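Local structure of alpha-1,4-endofucoidanase (Mariniflexile fucanivorans, 6DLH) at residues W50-F56 with L384-E390; Q82-T86 with L130-L134; I642-G648 with E723-I729. The protein hydrolyses fucoidan from within the chain as a retaining family 107 glycoside hydrolase, in which a catalytic domain is followed by calcium-bearing Ig-like domains. All coordinates share one frame. Residue numbers count along the deposited sequence, not the author numbering.

Contact 1 of 3, residues W50-F56 with L384-E390; sequences WLPERTF and LVRTNLE
Residues 50-56 and 384-390 are loops that follow strands 46-49 and 377-379, adjacent in the parallel sheet of the catalytic domain, and the two loops meet here. The first runs extended from Trp50 to Glu53, then kinks at Arg54, whose phi/psi of 57/69 is left-handed. Leu384, in the mt rotamer, points toward it and lays CD1 over the Trp50 five-membered ring, a CH-pi contact 4.1 Å from the centroid; Trp50 NE1 donates to Leu395 O. The chain then turns a corner at Val385, and Val385 and Arg386, both facing Val394, form a classic beta bulge. Thr387 brings the backbones together: CA atoms of Pro52 and Thr387 lie 4.7 Å apart, and Glu53 N donates to Thr387 O (2.8 Å). Thr387 OG1 makes a weak bond to Glu53 OE2 (3.0 Å), a carboxylate atom also held by Asn352. Asn388 sits opposite Glu53 (CA-CA 4.8 Å) in a single bridge, and its OD1 accepts Glu390 N at 2.8 Å, an Asx turn. Leu389 N closes the bridge on Glu53 O (3.2 Å); its mt side chain places CD2 4.0 Å from Pro52 CB and CD1 3.9 Å from Thr55 CA. Glu390 finishes with a salt bridge, its OE1 2.9 Å from Arg54 NE, while its OE2 takes a hydrogen bond from Asn59. The backbone bonds at Glu53 thus set the register, the apolar contacts of Leu384 and Leu389 fill in around them, and the Arg54-Glu390 salt bridge ties the exposed end.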
loop_
_atom_site.group_PDB
_atom_site.type_symbol
_atom_site.label_atom_id
_atom_site.label_comp_id
_atom_site.label_asym_id
_atom_site.label_seq_id
_atom_site.Cartn_x
_atom_site.Cartn_y
_atom_site.Cartn_z
ATOM N N TRP A 50 1.361 3.150 -7.346
ATOM C CA TRP A 50 1.570 1.884 -6.660
ATOM C C TRP A 50 0.371 1.589 -5.763
ATOM O O TRP A 50 0.188 2.219 -4.716
ATOM C CB TRP A 50 2.896 1.915 -5.886
ATOM C CG TRP A 50 3.376 0.587 -5.393
ATOM C CD1 TRP A 50 4.111 -0.335 -6.081
ATOM C CD2 TRP A 50 3.194 0.046 -4.072
ATOM N NE1 TRP A 50 4.390 -1.415 -5.286
ATOM C CE2 TRP A 50 3.839 -1.211 -4.049
ATOM C CE3 TRP A 50 2.545 0.495 -2.914
ATOM C CZ2 TRP A 50 3.859 -2.013 -2.907
ATOM C CZ3 TRP A 50 2.567 -0.298 -1.786
ATOM C CH2 TRP A 50 3.209 -1.537 -1.788
ATOM N N LEU A 51 -0.471 0.650 -6.210
ATOM C CA LEU A 51 -1.776 0.478 -5.592
ATOM C C LEU A 51 -2.084 -1.009 -5.436
ATOM O O LEU A 51 -2.511 -1.678 -6.378
ATOM C CB LEU A 51 -2.830 1.226 -6.420
ATOM C CG LEU A 51 -4.282 1.136 -5.948
ATOM C CD1 LEU A 51 -4.432 1.646 -4.521
ATOM C CD2 LEU A 51 -5.211 1.911 -6.882
ATOM N N PRO A 52 -1.848 -1.584 -4.235
ATOM C CA PRO A 52 -2.334 -2.930 -3.921
ATOM C C PRO A 52 -3.844 -2.912 -3.702
ATOM O O PRO A 52 -4.432 -1.858 -3.434
ATOM C CB PRO A 52 -1.612 -3.305 -2.618
ATOM C CG PRO A 52 -0.532 -2.253 -2.457
ATOM C CD PRO A 52 -1.049 -1.004 -3.149
ATOM N N GLU A 53 -4.457 -4.092 -3.821
ATOM C CA GLU A 53 -5.899 -4.205 -3.698
ATOM C C GLU A 53 -6.263 -5.154 -2.556
ATOM O O GLU A 53 -5.446 -5.974 -2.134
ATOM C CB GLU A 53 -6.501 -4.674 -5.021
ATOM C CG GLU A 53 -6.395 -3.628 -6.118
ATOM C CD GLU A 53 -6.992 -4.052 -7.446
ATOM O OE1 GLU A 53 -7.926 -4.879 -7.430
ATOM O OE2 GLU A 53 -6.518 -3.558 -8.493
ATOM N N ARG A 54 -7.516 -5.025 -2.094
ATOM C CA ARG A 54 -8.119 -5.840 -1.046
ATOM C C ARG A 54 -7.260 -5.746 0.209
ATOM O O ARG A 54 -6.596 -6.703 0.578
ATOM C CB ARG A 54 -8.364 -7.266 -1.555
ATOM C CG ARG A 54 -9.075 -7.306 -2.900
ATOM C CD ARG A 54 -9.571 -8.655 -3.398
ATOM N NE ARG A 54 -10.685 -9.178 -2.608
ATOM C CZ ARG A 54 -11.951 -8.766 -2.683
ATOM N NH1 ARG A 54 -12.318 -7.858 -3.574
ATOM N NH2 ARG A 54 -12.852 -9.267 -1.853
ATOM N N THR A 55 -7.257 -4.566 0.839
ATOM C CA THR A 55 -6.260 -4.233 1.842
ATOM C C THR A 55 -6.771 -4.507 3.254
ATOM O O THR A 55 -6.010 -4.385 4.209
ATOM C CB THR A 55 -5.864 -2.754 1.771
ATOM O OG1 THR A 55 -7.029 -1.994 2.094
ATOM C CG2 THR A 55 -5.316 -2.342 0.419
ATOM N N PHE A 56 -8.055 -4.876 3.367
ATOM C CA PHE A 56 -8.788 -4.933 4.624
ATOM C C PHE A 56 -8.402 -6.172 5.436
ATOM O O PHE A 56 -7.812 -7.110 4.904
ATOM C CB PHE A 56 -10.289 -4.982 4.323
ATOM C CG PHE A 56 -10.644 -5.912 3.190
ATOM C CD1 PHE A 56 -10.532 -7.291 3.334
ATOM C CD2 PHE A 56 -11.063 -5.411 1.966
ATOM C CE1 PHE A 56 -10.839 -8.144 2.282
ATOM C CE2 PHE A 56 -11.376 -6.266 0.919
ATOM C CZ PHE A 56 -11.266 -7.631 1.076
ATOM N N LEU A 384 1.039 -2.911 -11.968
ATOM C CA LEU A 384 1.786 -3.962 -11.303
ATOM C C LEU A 384 1.283 -5.306 -11.823
ATOM O O LEU A 384 0.203 -5.376 -12.409
ATOM C CB LEU A 384 1.571 -3.834 -9.792
ATOM C CG LEU A 384 1.900 -2.468 -9.198
ATOM C CD1 LEU A 384 1.527 -2.422 -7.721
ATOM C CD2 LEU A 384 3.372 -2.112 -9.405
ATOM N N VAL A 385 2.058 -6.369 -11.592
ATOM C CA VAL A 385 1.755 -7.678 -12.159
ATOM C C VAL A 385 0.480 -8.278 -11.547
ATOM O O VAL A 385 -0.363 -8.787 -12.279
ATOM C CB VAL A 385 2.969 -8.625 -12.053
ATOM C CG1 VAL A 385 2.593 -10.093 -12.248
ATOM C CG2 VAL A 385 4.074 -8.212 -13.017
ATOM N N ARG A 386 0.351 -8.246 -10.212
ATOM C CA ARG A 386 -0.810 -8.808 -9.540
ATOM C C ARG A 386 -1.050 -8.049 -8.236
ATOM O O ARG A 386 -0.254 -8.117 -7.298
ATOM C CB ARG A 386 -0.614 -10.312 -9.312
ATOM C CG ARG A 386 -1.896 -11.081 -9.014
ATOM C CD ARG A 386 -1.666 -12.526 -8.602
ATOM N NE ARG A 386 -0.962 -13.307 -9.605
ATOM C CZ ARG A 386 0.241 -13.842 -9.447
ATOM N NH1 ARG A 386 0.791 -13.927 -8.247
ATOM N NH2 ARG A 386 0.902 -14.284 -10.501
ATOM N N THR A 387 -2.168 -7.327 -8.179
ATOM C CA THR A 387 -2.362 -6.348 -7.122
ATOM C C THR A 387 -3.165 -6.917 -5.951
ATOM O O THR A 387 -3.112 -6.365 -4.856
ATOM C CB THR A 387 -3.006 -5.073 -7.679
ATOM O OG1 THR A 387 -4.207 -5.477 -8.339
ATOM C CG2 THR A 387 -2.092 -4.322 -8.624
ATOM N N ASN A 388 -3.918 -8.000 -6.188
ATOM C CA ASN A 388 -4.790 -8.594 -5.180
ATOM C C ASN A 388 -3.958 -9.254 -4.079
ATOM O O ASN A 388 -3.316 -10.269 -4.323
ATOM C CB ASN A 388 -5.737 -9.611 -5.823
ATOM C CG ASN A 388 -6.699 -10.283 -4.860
ATOM O OD1 ASN A 388 -6.613 -10.113 -3.644
ATOM N ND2 ASN A 388 -7.627 -11.051 -5.407
ATOM N N LEU A 389 -4.002 -8.690 -2.866
ATOM C CA LEU A 389 -3.193 -9.161 -1.750
ATOM C C LEU A 389 -3.606 -10.559 -1.286
ATOM O O LEU A 389 -2.853 -11.204 -0.560
ATOM C CB LEU A 389 -3.283 -8.167 -0.587
ATOM C CG LEU A 389 -2.653 -6.790 -0.812
ATOM C CD1 LEU A 389 -2.986 -5.846 0.339
ATOM C CD2 LEU A 389 -1.146 -6.891 -0.989
ATOM N N GLU A 390 -4.792 -11.027 -1.695
ATOM C CA GLU A 390 -5.289 -12.333 -1.279
ATOM C C GLU A 390 -4.892 -13.411 -2.289
ATOM O O GLU A 390 -5.225 -14.579 -2.097
ATOM C CB GLU A 390 -6.814 -12.323 -1.131
ATOM C CG GLU A 390 -7.341 -11.340 -0.096
ATOM C CD GLU A 390 -8.858 -11.173 -0.067
ATOM O OE1 GLU A 390 -9.511 -11.404 -1.109
ATOM O OE2 GLU A 390 -9.389 -10.807 1.005
HETATM O O HOH W 1 -6.701 -7.616 -9.014
#

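Contact 2 of 3, residues Q82-T86 with L130-L134; sequences QLPLT and LLSWL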
loop_
_atom_site.group_PDB
_atom_site.type_symbol
_atom_site.label_atom_id
_atom_site.label_comp_id
_atom_site.label_asym_id
_atom_site.label_seq_id
_atom_site.Cartn_x
_atom_site.Cartn_y
_atom_site.Cartn_z
ATOM N N GLN A 82 2.226 7.870 -6.504
ATOM C CA GLN A 82 0.930 7.933 -5.847
ATOM C C GLN A 82 0.690 6.646 -5.061
ATOM O O GLN A 82 0.880 5.550 -5.586
ATOM C CB GLN A 82 -0.200 8.186 -6.854
ATOM C CG GLN A 82 -1.587 8.227 -6.214
ATOM C CD GLN A 82 -2.726 8.476 -7.178
ATOM O OE1 GLN A 82 -3.717 7.750 -7.185
ATOM N NE2 GLN A 82 -2.597 9.506 -8.002
ATOM N N LEU A 83 0.275 6.815 -3.797
ATOM C CA LEU A 83 -0.035 5.727 -2.883
ATOM C C LEU A 83 -1.486 5.858 -2.430
ATOM O O LEU A 83 -2.020 6.961 -2.350
ATOM C CB LEU A 83 0.873 5.826 -1.653
ATOM C CG LEU A 83 2.376 5.776 -1.909
ATOM C CD1 LEU A 83 3.126 6.232 -0.659
ATOM C CD2 LEU A 83 2.806 4.373 -2.324
ATOM N N PRO A 84 -2.174 4.751 -2.083
ATOM C CA PRO A 84 -3.487 4.866 -1.452
ATOM C C PRO A 84 -3.284 5.363 -0.025
ATOM O O PRO A 84 -2.252 5.069 0.581
ATOM C CB PRO A 84 -3.971 3.413 -1.410
ATOM C CG PRO A 84 -2.693 2.599 -1.374
ATOM C CD PRO A 84 -1.728 3.361 -2.253
ATOM N N LEU A 85 -4.236 6.175 0.461
ATOM C CA LEU A 85 -4.612 6.137 1.868
ATOM C C LEU A 85 -5.858 5.264 1.980
ATOM O O LEU A 85 -5.930 4.413 2.860
ATOM C CB LEU A 85 -4.856 7.539 2.435
ATOM C CG LEU A 85 -5.567 7.593 3.793
ATOM C CD1 LEU A 85 -4.866 6.727 4.841
ATOM C CD2 LEU A 85 -5.686 9.025 4.301
ATOM N N THR A 86 -6.814 5.476 1.058
ATOM C CA THR A 86 -7.947 4.578 0.881
ATOM C C THR A 86 -7.893 3.982 -0.518
ATOM O O THR A 86 -7.169 4.483 -1.374
ATOM C CB THR A 86 -9.299 5.283 1.077
ATOM O OG1 THR A 86 -9.803 5.726 -0.185
ATOM C CG2 THR A 86 -9.242 6.430 2.065
ATOM N N LEU A 130 1.830 2.546 5.387
ATOM C CA LEU A 130 1.950 3.811 4.681
ATOM C C LEU A 130 3.222 4.548 5.097
ATOM O O LEU A 130 3.942 5.051 4.236
ATOM C CB LEU A 130 0.696 4.658 4.925
ATOM C CG LEU A 130 0.612 5.961 4.131
ATOM C CD1 LEU A 130 0.739 5.708 2.634
ATOM C CD2 LEU A 130 -0.681 6.700 4.439
ATOM N N LEU A 131 3.497 4.611 6.408
ATOM C CA LEU A 131 4.685 5.299 6.892
ATOM C C LEU A 131 5.934 4.643 6.310
ATOM O O LEU A 131 6.915 5.324 6.000
ATOM C CB LEU A 131 4.730 5.269 8.426
ATOM C CG LEU A 131 5.950 5.941 9.064
ATOM C CD1 LEU A 131 6.063 7.403 8.655
ATOM C CD2 LEU A 131 5.923 5.814 10.584
ATOM N N SER A 132 5.882 3.313 6.184
ATOM C CA SER A 132 6.964 2.566 5.567
ATOM C C SER A 132 7.210 3.086 4.144
ATOM O O SER A 132 8.319 3.530 3.818
ATOM C CB SER A 132 6.661 1.090 5.602
ATOM O OG SER A 132 7.748 0.346 5.084
ATOM N N TRP A 133 6.148 3.064 3.324
ATOM C CA TRP A 133 6.217 3.455 1.924
ATOM C C TRP A 133 6.677 4.907 1.808
ATOM O O TRP A 133 7.547 5.226 0.990
ATOM C CB TRP A 133 4.869 3.242 1.225
ATOM C CG TRP A 133 4.180 1.939 1.501
ATOM C CD1 TRP A 133 4.749 0.752 1.864
ATOM C CD2 TRP A 133 2.769 1.680 1.382
ATOM N NE1 TRP A 133 3.788 -0.215 2.007
ATOM C CE2 TRP A 133 2.563 0.326 1.719
ATOM C CE3 TRP A 133 1.660 2.463 1.033
ATOM C CZ2 TRP A 133 1.297 -0.257 1.709
ATOM C CZ3 TRP A 133 0.409 1.889 1.032
ATOM C CH2 TRP A 133 0.230 0.547 1.371
ATOM N N LEU A 134 6.119 5.773 2.665
ATOM C CA LEU A 134 6.431 7.196 2.642
ATOM C C LEU A 134 7.930 7.423 2.853
ATOM O O LEU A 134 8.533 8.243 2.161
ATOM C CB LEU A 134 5.598 7.918 3.713
ATOM C CG LEU A 134 4.105 8.114 3.425
ATOM C CD1 LEU A 134 3.403 8.698 4.648
ATOM C CD2 LEU A 134 3.878 9.016 2.212
#
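Strand 80-84, helix 129-139 and strand 143-149 form a beta-alpha-beta crossover, with the helix packed on the sheet. A long connection leads from the first strand to the helix, which returns to the adjacent parallel strand; the unit belongs to the parallel barrel-like sheet of the catalytic domain. Strand 82-84 and helix 130-134 run antiparallel, at 172°, with axes 10.0 Å apart, a separation bridged mainly by side chains. Gln82 is out of the helix's reach; its NE2 bonds instead to Glu145 on strand 143-149, whereas the next residue turns to the helix. Leu83 points toward it, and CD1 is the hub of the packing: 3.9 Å from Trp133 CB, and 4.1 Å from both Leu130 CD1 and Leu134 CD2. Leu130, Trp133 and Leu134, at i, i+3 and i+4, lie on one face of the helix, so a single leucine fits among them. Pro84 CG lies 4.0 Å from Trp133 CZ3. The indole is anchored by its polar end as well, since NE1 bonds to Ile63 O, and it meets the Trp50 ring edge-to-face. Leu85, just past the strand, brings the backbones nearest (CA-CA 7.5 Å to Leu130) and packs also against Tyr212 of helix 198-216, which borders the same apolar layer. Leu130 spans this end: its CD1 lies 3.7 Å from Pro84 O and its CD2 4.2 Å from Leu85 CD1.

Contact 3 of 3, residues I642-G648 with E723-I729; sequences ILNLTDG and EILINVI
Parallel pairing at the edge of an Ig-like domain shows how a strand can absorb an irregularity and resume. Here residues 642-648 and 723-729 of the last Ig-like domain of this chain run side by side; the axes of 642-644 and 723-729 approach to 4.7 Å and cross at -26°. Ile642 pairs with Glu723, Leu643 with Ile724 and Asn644 with Leu725, at CA-CA distances near 4.9 Å; after a break that stays extended (Asp647 phi/psi -47/146), Gly648 CA lies 4.4 Å from Val728 CA, the register having slipped by one. In the first part Leu643 N donates to Glu723 O (2.9 Å), Leu725 N to Leu643 O (3.1 Å) and Leu645 N to Leu725 O (3.0 Å). After the break Gly648 N reaches Asn727 O (2.8 Å) and Ile729 N reaches Gly648 O (2.7 Å). In between, Asn727 N is satisfied by a water 3.0 Å away, which lies within donating distance of Leu645 O (2.9 Å) and Asp647 OD1 (2.6 Å), though more acceptors compete for it than it has protons to give. Thr646 O, in the break, accepts from Tyr654 OH. Ile642 CG2 packs on Leu725 CB (4.1 Å); Leu645, its chi1 of -105° between wells, sets CD2 3.7 Å from Ile724 CG2 and CB 3.8 Å from Ile726 CG1. Strand 642-649 is outermost in a four-stranded mixed sheet; strand 720-729 lies between it and antiparallel strand 705-713, while Tyr654 and Tyr656 of strand 654-659 pack on Leu645.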
loop_
_atom_site.group_PDB
_atom_site.type_symbol
_atom_site.label_atom_id
_atom_site.label_comp_id
_atom_site.label_asym_id
_atom_site.label_seq_id
_atom_site.Cartn_x
_atom_site.Cartn_y
_atom_site.Cartn_z
ATOM N N ILE A 642 -23.360 -36.359 12.981
ATOM C CA ILE A 642 -24.022 -36.304 11.686
ATOM C C ILE A 642 -23.513 -35.100 10.893
ATOM O O ILE A 642 -23.868 -33.958 11.185
ATOM C CB ILE A 642 -25.560 -36.282 11.809
ATOM C CG1 ILE A 642 -26.096 -37.448 12.641
ATOM C CG2 ILE A 642 -26.195 -36.239 10.427
ATOM C CD1 ILE A 642 -27.599 -37.413 12.843
ATOM N N LEU A 643 -22.699 -35.385 9.872
ATOM C CA LEU A 643 -22.295 -34.395 8.890
ATOM C C LEU A 643 -23.378 -34.308 7.819
ATOM O O LEU A 643 -23.416 -35.130 6.905
ATOM C CB LEU A 643 -20.940 -34.784 8.287
ATOM C CG LEU A 643 -19.711 -34.239 9.014
ATOM C CD1 LEU A 643 -19.480 -34.962 10.336
ATOM C CD2 LEU A 643 -18.470 -34.335 8.137
ATOM N N ASN A 644 -24.266 -33.318 7.974
ATOM C CA ASN A 644 -25.303 -33.018 7.002
ATOM C C ASN A 644 -24.683 -32.217 5.856
ATOM O O ASN A 644 -24.250 -31.083 6.053
ATOM C CB ASN A 644 -26.484 -32.295 7.656
ATOM C CG ASN A 644 -27.735 -32.291 6.800
ATOM O OD1 ASN A 644 -27.779 -32.926 5.746
ATOM N ND2 ASN A 644 -28.761 -31.583 7.249
ATOM N N LEU A 645 -24.645 -32.826 4.661
ATOM C CA LEU A 645 -23.918 -32.300 3.516
ATOM C C LEU A 645 -24.871 -31.636 2.522
ATOM O O LEU A 645 -26.063 -31.497 2.785
ATOM C CB LEU A 645 -23.126 -33.439 2.865
ATOM C CG LEU A 645 -21.620 -33.443 3.127
ATOM C CD1 LEU A 645 -21.298 -33.241 4.602
ATOM C CD2 LEU A 645 -20.979 -34.724 2.606
ATOM N N THR A 646 -24.312 -31.193 1.389
ATOM C CA THR A 646 -25.047 -30.466 0.366
ATOM C C THR A 646 -25.892 -31.443 -0.447
ATOM O O THR A 646 -25.422 -32.527 -0.798
ATOM C CB THR A 646 -24.090 -29.722 -0.580
ATOM O OG1 THR A 646 -23.168 -28.967 0.204
ATOM C CG2 THR A 646 -24.793 -28.804 -1.555
ATOM N N ASP A 647 -27.123 -31.014 -0.757
ATOM C CA ASP A 647 -28.050 -31.727 -1.620
ATOM C C ASP A 647 -27.358 -32.209 -2.893
ATOM O O ASP A 647 -26.459 -31.552 -3.417
ATOM C CB ASP A 647 -29.252 -30.856 -1.998
ATOM C CG ASP A 647 -30.195 -30.587 -0.840
ATOM O OD1 ASP A 647 -29.930 -31.111 0.264
ATOM O OD2 ASP A 647 -31.194 -29.857 -1.052
ATOM N N GLY A 648 -27.801 -33.380 -3.365
ATOM C CA GLY A 648 -27.479 -33.888 -4.686
ATOM C C GLY A 648 -28.683 -33.749 -5.615
ATOM O O GLY A 648 -29.802 -33.509 -5.158
ATOM N N GLU A 723 -21.514 -40.412 10.692
ATOM C CA GLU A 723 -22.541 -40.516 9.667
ATOM C C GLU A 723 -22.467 -39.300 8.736
ATOM O O GLU A 723 -22.327 -38.165 9.196
ATOM C CB GLU A 723 -23.916 -40.618 10.327
ATOM C CG GLU A 723 -25.062 -40.599 9.333
ATOM C CD GLU A 723 -26.455 -40.557 9.936
ATOM O OE1 GLU A 723 -26.582 -40.819 11.140
ATOM O OE2 GLU A 723 -27.410 -40.259 9.195
ATOM N N ILE A 724 -22.564 -39.557 7.423
ATOM C CA ILE A 724 -22.721 -38.531 6.400
ATOM C C ILE A 724 -24.107 -38.684 5.770
ATOM O O ILE A 724 -24.470 -39.771 5.329
ATOM C CB ILE A 724 -21.590 -38.621 5.350
ATOM C CG1 ILE A 724 -20.270 -38.020 5.848
ATOM C CG2 ILE A 724 -22.013 -37.979 4.036
ATOM C CD1 ILE A 724 -19.541 -38.839 6.888
ATOM N N LEU A 725 -24.865 -37.580 5.721
ATOM C CA LEU A 725 -26.256 -37.562 5.290
ATOM C C LEU A 725 -26.409 -36.583 4.123
ATOM O O LEU A 725 -26.197 -35.382 4.283
ATOM C CB LEU A 725 -27.103 -37.136 6.496
ATOM C CG LEU A 725 -28.598 -36.910 6.257
ATOM C CD1 LEU A 725 -29.338 -38.237 6.160
ATOM C CD2 LEU A 725 -29.199 -36.066 7.374
ATOM N N ILE A 726 -26.760 -37.117 2.944
ATOM C CA ILE A 726 -26.980 -36.331 1.737
ATOM C C ILE A 726 -28.414 -36.551 1.265
ATOM O O ILE A 726 -28.815 -37.683 0.998
ATOM C CB ILE A 726 -25.988 -36.714 0.617
ATOM C CG1 ILE A 726 -24.531 -36.451 1.001
ATOM C CG2 ILE A 726 -26.356 -36.015 -0.684
ATOM C CD1 ILE A 726 -23.530 -37.214 0.160
ATOM N N ASN A 727 -29.160 -35.450 1.139
ATOM C CA ASN A 727 -30.454 -35.456 0.477
ATOM C C ASN A 727 -30.250 -35.375 -1.036
ATOM O O ASN A 727 -29.617 -34.444 -1.533
ATOM C CB ASN A 727 -31.330 -34.296 0.954
ATOM C CG ASN A 727 -32.744 -34.398 0.431
ATOM O OD1 ASN A 727 -33.085 -35.370 -0.236
ATOM N ND2 ASN A 727 -33.572 -33.411 0.731
ATOM N N VAL A 728 -30.799 -36.359 -1.762
ATOM C CA VAL A 728 -30.752 -36.378 -3.215
ATOM C C VAL A 728 -32.102 -35.897 -3.746
ATOM O O VAL A 728 -33.117 -36.542 -3.511
ATOM C CB VAL A 728 -30.380 -37.777 -3.753
ATOM C CG1 VAL A 728 -30.462 -37.859 -5.272
ATOM C CG2 VAL A 728 -29.008 -38.234 -3.278
ATOM N N ILE A 729 -32.103 -34.752 -4.445
ATOM C CA ILE A 729 -33.297 -34.199 -5.070
ATOM C C ILE A 729 -33.412 -34.767 -6.483
ATOM O O ILE A 729 -32.453 -34.724 -7.254
ATOM C CB ILE A 729 -33.258 -32.655 -5.099
ATOM C CG1 ILE A 729 -32.954 -32.031 -3.733
ATOM C CG2 ILE A 729 -34.528 -32.081 -5.713
ATOM C CD1 ILE A 729 -34.073 -32.155 -2.722
HETATM O O HOH W 2 -28.576 -32.617 1.814
#

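Contacts 1 and 2 belong to one hydrophobic neighbourhood of the catalytic domain, their centres 13 Å apart: strands 46-49 and 80-84 are adjacent, Trp50 N lies 3.0 Å from Gln82 O, a probable hydrogen bond, and Trp50 CZ3 packs 3.6 Å from Trp133 CE2. Contact 2 is wholly buried and purely apolar, as befits a helix against a sheet; contact 1, partly buried where loops leave the strands, mixes backbone bonds with a salt bridge. Contact 3 lies in a separate Ig-like domain, its centre about 38 Å from that of contact 1 and 49 Å from that of contact 2; there backbone hydrogen bonding between an edge strand and its parallel neighbour dominates, with side-chain packing secondary.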